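Local atomic coordinates of putative N-acetylmuramoyl-L-alanine amidase,autolysin cwp6 (Peptoclostridium difficile, PDB entry 5J72), a protein that probably cleaves the amide bond between N-acetylmuramic acid and L-alanine in peptidoglycan, and carries CWB2 modules that hold it to the cell wall. Residues 157-162 against 198-203; 208-213 against 220-225. All coordinates share one frame; numbering follows the deposited sequence.

Overall arrangement
Both contacts belong to the first CWB2 repeat and serve the same parallel sheet, whose strands run in the order 184-187, 158-163, 207-211, 232-236. Interaction 1 sets helix 194-203 against strand 158-163; interaction 2 sets helix 219-228 against strand 207-211. They follow in series along the chain, and their centres lie about 11 Å apart. The two strands are neighbours: I161 N to I209 O is 2.8 Å and V159 O to I209 N is 2.9 Å, both probable hydrogen bonds, while the side chains of I161 and V208 pack together. One continuous apolar layer results between sheet and helices, within one of three CWB2 repeats, the module type that attaches such proteins to the cell wall.

Interaction 1 of 2, residues 157-162 against 198-203; sequences SKVVIV and AELKRL
V159 meets helix 194-203 with both of its methyls: CG1 touches L200, while CG2 reaches both L203 and L200. With chi1 at 178°, CG1 is anti to the backbone N, which puts CG2 beside that N, where it meets L203. CG1 of V159 lies 4.0 Å from CD2 of L200, and CG2 of V159 3.7 Å from CD1 of L203. The two leucines come in differently: L203 stands at about a right angle to the valine, whereas L200 slants across it. One turn of helix thus straddles a single strand residue, and no hydrogen bond crosses the contact.

On another side of the same turn, R202 grips E199 side-on, NE to OE1 at 2.9 Å and NH1 to OE2 at 2.8 Å. Both oxygens lie near the guanidinium plane and are met on the syn side, though the nitrogens stand 27° and 21° out of the carboxylate plane. S148 of helix 140-151 also bonds E199 OE2, and the backbone oxygens of W152 and K153, just past that helix, accept from R202. V159 also touches L185 of strand 184-187 and P205. This is helix-on-sheet packing on the four-stranded parallel sheet of the first CWB2 repeat.

Interaction 2 of 2, residues 208-213 against 220-225; sequences VIIIGD and KAVSQI
I210 sends its CG1 branch anti to the carbonyl carbon (chi1 -70°), and the near-extended second torsion (chi2 163°) carries CD1 out from the strand to the helix. There it meets V222, whose CG2 takes the position beside its own backbone N because CG1 is anti to that N. I210 CD1 and V222 CG2 approach to 3.6 Å, the closest apolar pair of the contact, with the two side chains slanting past each other. I210 CD1 is also 4.4 Å from I225 CD1, a looser touch, so the end of I210 is shared between residues one helical turn apart.

Nearer the start of the strand, V208 and I225 meet through their branch methyls, CG2 to CG2 at 4.1 Å, again at a slant. V208 and I210 are two apart on the strand and point the same way, while V222 and I225 are three apart on the helix, and this spacing lets the pairs line up along the interface. The strand and helix segments run nearly antiparallel, at 159°, with their axes 11.3 Å apart. All four residues are buried, and the contact is purely apolar.

Past the strand, the carbonyl oxygen of G212 accepts a hydrogen bond from R235 NH1, and on the helix Q224 OE1 accepts from I192 N. Helix 219-228 is the connection in the beta-alpha-beta unit that carries strand 207-211 on to strand 232-236, its parallel neighbour. Strand 158-163 lies along the other edge of strand 207-211, and I209 and I211 face away from this helix, I211 packing on helix 241-253.

Interaction 1 of 2, residues 157-162 against 198-203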
ATOM      1  N   SER A 157       4.542 -19.734 -18.733  1.00 18.30           N
ATOM      2  CA  SER A 157       5.298 -21.007 -18.750  1.00 18.44           C
ATOM      3  C   SER A 157       5.675 -21.440 -17.336  1.00 19.40           C
ATOM      4  O   SER A 157       5.940 -22.611 -17.113  1.00 18.38           O
ATOM      5  CB  SER A 157       6.529 -20.888 -19.650  1.00 23.91           C
ATOM      6  OG  SER A 157       7.371 -19.911 -19.077  1.00 33.43           O
ATOM      7  N   LYS A 158       5.691 -20.515 -16.383  1.00 18.73           N
ATOM      8  CA  LYS A 158       5.983 -20.849 -14.984  1.00 16.27           C
ATOM      9  C   LYS A 158       4.840 -20.382 -14.081  1.00 20.09           C
ATOM     10  O   LYS A 158       4.156 -19.385 -14.399  1.00 18.67           O
ATOM     11  CB  LYS A 158       7.241 -20.141 -14.480  1.00 17.34           C
ATOM     12  CG  LYS A 158       8.529 -20.630 -15.172  1.00 23.26           C
ATOM     13  CD  LYS A 158       9.763 -19.782 -14.672  1.00 26.03           C
ATOM     14  CE  LYS A 158      11.067 -20.545 -14.742  1.00 31.75           C
ATOM     15  NZ  LYS A 158      11.456 -20.731 -16.120  1.00 42.51           N
ATOM     16  N   VAL A 159       4.613 -21.094 -12.999  1.00 17.78           N
ATOM     17  CA  VAL A 159       3.649 -20.728 -11.971  1.00 16.28           C
ATOM     18  C   VAL A 159       4.350 -20.950 -10.644  1.00 20.65           C
ATOM     19  O   VAL A 159       4.962 -22.013 -10.453  1.00 18.88           O
ATOM     20  CB  VAL A 159       2.325 -21.562 -11.985  1.00 16.94           C
ATOM     21  CG1 VAL A 159       1.391 -21.126 -10.829  1.00 15.87           C
ATOM     22  CG2 VAL A 159       1.595 -21.389 -13.344  1.00 18.43           C
ATOM     23  N   VAL A 160       4.243 -19.972  -9.724  1.00 18.68           N
ATOM     24  CA  VAL A 160       4.800 -20.124  -8.390  1.00 17.50           C
ATOM     25  C   VAL A 160       3.681 -20.591  -7.500  1.00 19.58           C
ATOM     26  O   VAL A 160       2.551 -20.100  -7.574  1.00 21.05           O
ATOM     27  CB  VAL A 160       5.406 -18.802  -7.904  1.00 18.19           C
ATOM     28  CG1 VAL A 160       5.840 -18.901  -6.386  1.00 18.27           C
ATOM     29  CG2 VAL A 160       6.590 -18.469  -8.795  1.00 17.13           C
ATOM     30  N   ILE A 161       3.980 -21.535  -6.612  1.00 18.78           N
ATOM     31  CA  ILE A 161       2.919 -22.008  -5.723  1.00 17.12           C
ATOM     32  C   ILE A 161       3.389 -21.826  -4.263  1.00 22.41           C
ATOM     33  O   ILE A 161       4.540 -22.113  -3.965  1.00 22.98           O
ATOM     34  CB  ILE A 161       2.764 -23.538  -6.001  1.00 22.22           C
ATOM     35  CG1 ILE A 161       2.002 -23.781  -7.354  1.00 24.98           C
ATOM     36  CG2 ILE A 161       1.990 -24.141  -4.818  1.00 25.02           C
ATOM     37  CD1 ILE A 161       0.495 -23.653  -7.191  1.00 24.30           C
ATOM     38  N   VAL A 162       2.516 -21.370  -3.431  1.00 21.33           N
ATOM     39  CA  VAL A 162       2.786 -21.132  -1.995  1.00 23.02           C
ATOM     40  C   VAL A 162       1.611 -21.778  -1.303  1.00 22.36           C
ATOM     41  O   VAL A 162       0.541 -21.854  -1.868  1.00 23.37           O
ATOM     42  CB  VAL A 162       2.783 -19.597  -1.778  1.00 25.44           C
ATOM     43  CG1 VAL A 162       2.549 -19.262  -0.327  1.00 33.41           C
ATOM     44  CG2 VAL A 162       4.122 -19.012  -2.314  1.00 28.44           C
ATOM     45  N   ALA A 198      -7.735 -26.026 -12.061  1.00 21.24           N
ATOM     46  CA  ALA A 198      -8.247 -25.567 -13.347  1.00 22.43           C
ATOM     47  C   ALA A 198      -7.422 -24.415 -13.885  1.00 20.99           C
ATOM     48  O   ALA A 198      -7.261 -24.309 -15.111  1.00 20.68           O
ATOM     49  CB  ALA A 198      -9.730 -25.126 -13.206  1.00 21.12           C
ATOM     50  N   GLU A 199      -6.906 -23.524 -12.999  1.00 18.74           N
ATOM     51  CA  GLU A 199      -6.132 -22.415 -13.546  1.00 19.85           C
ATOM     52  C   GLU A 199      -4.746 -22.913 -13.997  1.00 19.73           C
ATOM     53  O   GLU A 199      -4.214 -22.394 -14.971  1.00 18.73           O
ATOM     54  CB  GLU A 199      -6.020 -21.277 -12.462  1.00 19.57           C
ATOM     55  CG  GLU A 199      -5.186 -20.056 -12.923  1.00 17.15           C
ATOM     56  CD  GLU A 199      -5.797 -19.322 -14.137  1.00 19.70           C
ATOM     57  OE1 GLU A 199      -6.944 -19.672 -14.572  1.00 21.42           O
ATOM     58  OE2 GLU A 199      -5.131 -18.383 -14.655  1.00 20.43           O
ATOM     59  N   LEU A 200      -4.122 -23.882 -13.273  1.00 18.84           N
ATOM     60  CA  LEU A 200      -2.871 -24.455 -13.730  1.00 19.85           C
ATOM     61  C   LEU A 200      -3.132 -25.047 -15.155  1.00 19.85           C
ATOM     62  O   LEU A 200      -2.341 -24.849 -16.069  1.00 18.91           O
ATOM     63  CB  LEU A 200      -2.398 -25.642 -12.839  1.00 21.33           C
ATOM     64  CG  LEU A 200      -1.786 -25.229 -11.497  1.00 22.90           C
ATOM     65  CD1 LEU A 200      -1.567 -26.440 -10.667  1.00 24.30           C
ATOM     66  CD2 LEU A 200      -0.452 -24.521 -11.772  1.00 21.28           C
ATOM     67  N   LYS A 201      -4.242 -25.754 -15.348  1.00 16.68           N
ATOM     68  CA  LYS A 201      -4.491 -26.292 -16.702  1.00 19.01           C
ATOM     69  C   LYS A 201      -4.656 -25.180 -17.757  1.00 21.23           C
ATOM     70  O   LYS A 201      -4.115 -25.264 -18.883  1.00 20.15           O
ATOM     71  CB  LYS A 201      -5.815 -27.121 -16.708  1.00 22.06           C
ATOM     72  CG  LYS A 201      -5.611 -28.463 -15.978  1.00 27.52           C
ATOM     73  CD  LYS A 201      -6.979 -29.297 -16.027  1.00 39.43           C
ATOM     74  CE  LYS A 201      -6.835 -30.721 -15.480  1.00 52.36           C
ATOM     75  NZ  LYS A 201      -6.021 -31.645 -16.378  1.00 51.23           N
ATOM     76  N   ARG A 202      -5.383 -24.147 -17.395  1.00 18.13           N
ATOM     77  CA  ARG A 202      -5.619 -23.038 -18.340  1.00 14.48           C
ATOM     78  C   ARG A 202      -4.308 -22.327 -18.710  1.00 14.73           C
ATOM     79  O   ARG A 202      -4.126 -21.991 -19.879  1.00 16.88           O
ATOM     80  CB  ARG A 202      -6.577 -21.986 -17.684  1.00 16.81           C
ATOM     81  CG  ARG A 202      -7.203 -21.046 -18.740  1.00 17.78           C
ATOM     82  CD  ARG A 202      -7.878 -19.815 -18.062  1.00 21.60           C
ATOM     83  NE  ARG A 202      -6.909 -18.986 -17.342  1.00 20.04           N
ATOM     84  CZ  ARG A 202      -6.083 -18.142 -17.954  1.00 19.85           C
ATOM     85  NH1 ARG A 202      -5.189 -17.461 -17.251  1.00 19.01           N
ATOM     86  NH2 ARG A 202      -6.145 -17.978 -19.285  1.00 18.84           N
ATOM     87  N   LEU A 203      -3.424 -22.099 -17.728  1.00 15.57           N
ATOM     88  CA  LEU A 203      -2.134 -21.381 -17.997  1.00 14.14           C
ATOM     89  C   LEU A 203      -1.182 -22.224 -18.834  1.00 17.18           C
ATOM     90  O   LEU A 203      -0.254 -21.647 -19.408  1.00 15.66           O
ATOM     91  CB  LEU A 203      -1.379 -21.063 -16.663  1.00 15.31           C
ATOM     92  CG  LEU A 203      -2.145 -20.020 -15.811  1.00 16.25           C
ATOM     93  CD1 LEU A 203      -1.611 -19.982 -14.387  1.00 13.14           C
ATOM     94  CD2 LEU A 203      -1.956 -18.639 -16.417  1.00 15.88           C
TER

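Interaction 2 of 2, residues 208-213 against 220-225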
ATOM      1  N   VAL A 208       6.424 -25.571 -12.479  1.00 19.19           N
ATOM      2  CA  VAL A 208       5.833 -25.020 -11.261  1.00 17.92           C
ATOM      3  C   VAL A 208       6.997 -24.898 -10.234  1.00 23.33           C
ATOM      4  O   VAL A 208       7.832 -25.828 -10.085  1.00 23.15           O
ATOM      5  CB  VAL A 208       4.660 -25.897 -10.722  1.00 18.89           C
ATOM      6  CG1 VAL A 208       4.343 -25.565  -9.285  1.00 21.36           C
ATOM      7  CG2 VAL A 208       3.413 -25.688 -11.574  1.00 20.70           C
ATOM      8  N   ILE A 209       7.066 -23.746  -9.538  1.00 18.73           N
ATOM      9  CA  ILE A 209       8.137 -23.500  -8.575  1.00 19.35           C
ATOM     10  C   ILE A 209       7.404 -23.382  -7.246  1.00 22.60           C
ATOM     11  O   ILE A 209       6.555 -22.499  -6.988  1.00 20.88           O
ATOM     12  CB  ILE A 209       8.984 -22.233  -8.920  1.00 18.56           C
ATOM     13  CG1 ILE A 209       9.666 -22.379 -10.260  1.00 23.46           C
ATOM     14  CG2 ILE A 209      10.037 -21.951  -7.807  1.00 22.85           C
ATOM     15  CD1 ILE A 209       8.781 -21.848 -11.476  1.00 24.14           C
ATOM     16  N   ILE A 210       7.690 -24.342  -6.367  1.00 20.26           N
ATOM     17  CA  ILE A 210       7.095 -24.351  -5.053  1.00 23.19           C
ATOM     18  C   ILE A 210       8.027 -23.615  -4.065  1.00 24.30           C
ATOM     19  O   ILE A 210       9.236 -23.835  -4.078  1.00 25.22           O
ATOM     20  CB  ILE A 210       6.893 -25.792  -4.543  1.00 29.80           C
ATOM     21  CG1 ILE A 210       5.772 -26.483  -5.367  1.00 34.38           C
ATOM     22  CG2 ILE A 210       6.549 -25.721  -3.078  1.00 28.90           C
ATOM     23  CD1 ILE A 210       5.811 -27.976  -5.198  1.00 43.05           C
ATOM     24  N   ILE A 211       7.456 -22.730  -3.265  1.00 26.10           N
ATOM     25  CA  ILE A 211       8.227 -21.987  -2.257  1.00 29.81           C
ATOM     26  C   ILE A 211       7.854 -22.638  -0.932  1.00 32.01           C
ATOM     27  O   ILE A 211       6.676 -22.661  -0.576  1.00 32.92           O
ATOM     28  CB  ILE A 211       7.872 -20.492  -2.264  1.00 28.26           C
ATOM     29  CG1 ILE A 211       8.198 -19.872  -3.642  1.00 24.82           C
ATOM     30  CG2 ILE A 211       8.642 -19.739  -1.075  1.00 23.52           C
ATOM     31  CD1 ILE A 211       9.612 -20.109  -4.110  1.00 20.93           C
ATOM     32  N   GLY A 212       8.840 -23.149  -0.211  1.00 32.23           N
ATOM     33  CA  GLY A 212       8.539 -23.822   1.050  1.00 36.71           C
ATOM     34  C   GLY A 212       9.093 -25.246   1.001  1.00 42.34           C
ATOM     35  O   GLY A 212       9.211 -25.867  -0.073  1.00 39.17           O
ATOM     36  N   ASP A 213       9.470 -25.796   2.161  1.00 43.88           N
ATOM     37  CA  ASP A 213      10.000 -27.179   2.140  1.00 45.46           C
ATOM     38  C   ASP A 213       8.798 -28.170   2.176  1.00 42.42           C
ATOM     39  O   ASP A 213       7.650 -27.706   2.226  1.00 38.65           O
ATOM     40  CB  ASP A 213      11.016 -27.410   3.296  1.00 47.58           C
ATOM     41  CG  ASP A 213      10.478 -27.283   4.714  1.00 51.42           C
ATOM     42  OD1 ASP A 213       9.229 -27.176   4.886  1.00 49.58           O
ATOM     43  OD2 ASP A 213      11.305 -27.305   5.663  1.00 53.80           O
ATOM     44  N   LYS A 220       2.521 -34.950  -1.603  1.00 35.33           N
ATOM     45  CA  LYS A 220       1.147 -35.280  -1.965  1.00 35.86           C
ATOM     46  C   LYS A 220       0.581 -34.126  -2.788  1.00 36.77           C
ATOM     47  O   LYS A 220      -0.179 -34.364  -3.723  1.00 35.05           O
ATOM     48  CB  LYS A 220       0.253 -35.468  -0.738  1.00 39.25           C
ATOM     49  CG  LYS A 220       0.789 -36.521   0.235  1.00 46.43           C
ATOM     50  CD  LYS A 220      -0.366 -37.223   0.942  1.00 51.84           C
ATOM     51  CE  LYS A 220       0.173 -38.332   1.861  1.00 56.68           C
ATOM     52  NZ  LYS A 220      -0.928 -38.998   2.597  1.00 59.53           N
ATOM     53  N   ALA A 221       0.928 -32.879  -2.409  1.00 33.67           N
ATOM     54  CA  ALA A 221       0.457 -31.766  -3.230  1.00 31.01           C
ATOM     55  C   ALA A 221       1.229 -31.825  -4.549  1.00 27.30           C
ATOM     56  O   ALA A 221       0.641 -31.534  -5.589  1.00 30.42           O
ATOM     57  CB  ALA A 221       0.699 -30.417  -2.521  1.00 29.36           C
ATOM     58  N   VAL A 222       2.506 -32.177  -4.544  1.00 26.59           N
ATOM     59  CA  VAL A 222       3.233 -32.223  -5.793  1.00 29.83           C
ATOM     60  C   VAL A 222       2.511 -33.190  -6.745  1.00 33.98           C
ATOM     61  O   VAL A 222       2.357 -32.851  -7.915  1.00 30.44           O
ATOM     62  CB  VAL A 222       4.694 -32.620  -5.574  1.00 32.36           C
ATOM     63  CG1 VAL A 222       5.385 -32.884  -6.899  1.00 32.10           C
ATOM     64  CG2 VAL A 222       5.428 -31.511  -4.797  1.00 36.53           C
ATOM     65  N   SER A 223       2.035 -34.366  -6.260  1.00 32.42           N
ATOM     66  CA  SER A 223       1.370 -35.280  -7.193  1.00 32.89           C
ATOM     67  C   SER A 223       0.118 -34.726  -7.683  1.00 30.68           C
ATOM     68  O   SER A 223      -0.183 -34.944  -8.859  1.00 31.62           O
ATOM     69  CB  SER A 223       1.082 -36.643  -6.549  1.00 39.32           C
ATOM     70  OG  SER A 223       2.299 -37.103  -5.985  1.00 46.69           O
ATOM     71  N   GLN A 224      -0.653 -34.016  -6.873  1.00 28.62           N
ATOM     72  CA  GLN A 224      -1.904 -33.488  -7.443  1.00 29.09           C
ATOM     73  C   GLN A 224      -1.615 -32.366  -8.493  1.00 25.50           C
ATOM     74  O   GLN A 224      -2.371 -32.203  -9.440  1.00 26.11           O
ATOM     75  CB  GLN A 224      -2.833 -32.923  -6.380  1.00 32.00           C
ATOM     76  CG  GLN A 224      -3.391 -34.002  -5.480  1.00 38.50           C
ATOM     77  CD  GLN A 224      -4.569 -33.475  -4.679  1.00 45.83           C
ATOM     78  OE1 GLN A 224      -5.107 -32.406  -4.922  1.00 42.75           O
ATOM     79  NE2 GLN A 224      -4.990 -34.230  -3.669  1.00 52.34           N
ATOM     80  N   ILE A 225      -0.517 -31.632  -8.313  1.00 25.60           N
ATOM     81  CA  ILE A 225      -0.184 -30.596  -9.296  1.00 23.51           C
ATOM     82  C   ILE A 225       0.169 -31.315 -10.603  1.00 25.43           C
ATOM     83  O   ILE A 225      -0.338 -30.932 -11.652  1.00 26.60           O
ATOM     84  CB  ILE A 225       1.030 -29.815  -8.762  1.00 24.17           C
ATOM     85  CG1 ILE A 225       0.542 -28.883  -7.569  1.00 25.09           C
ATOM     86  CG2 ILE A 225       1.689 -28.973  -9.904  1.00 21.01           C
ATOM     87  CD1 ILE A 225       1.743 -28.268  -6.853  1.00 24.72           C
TER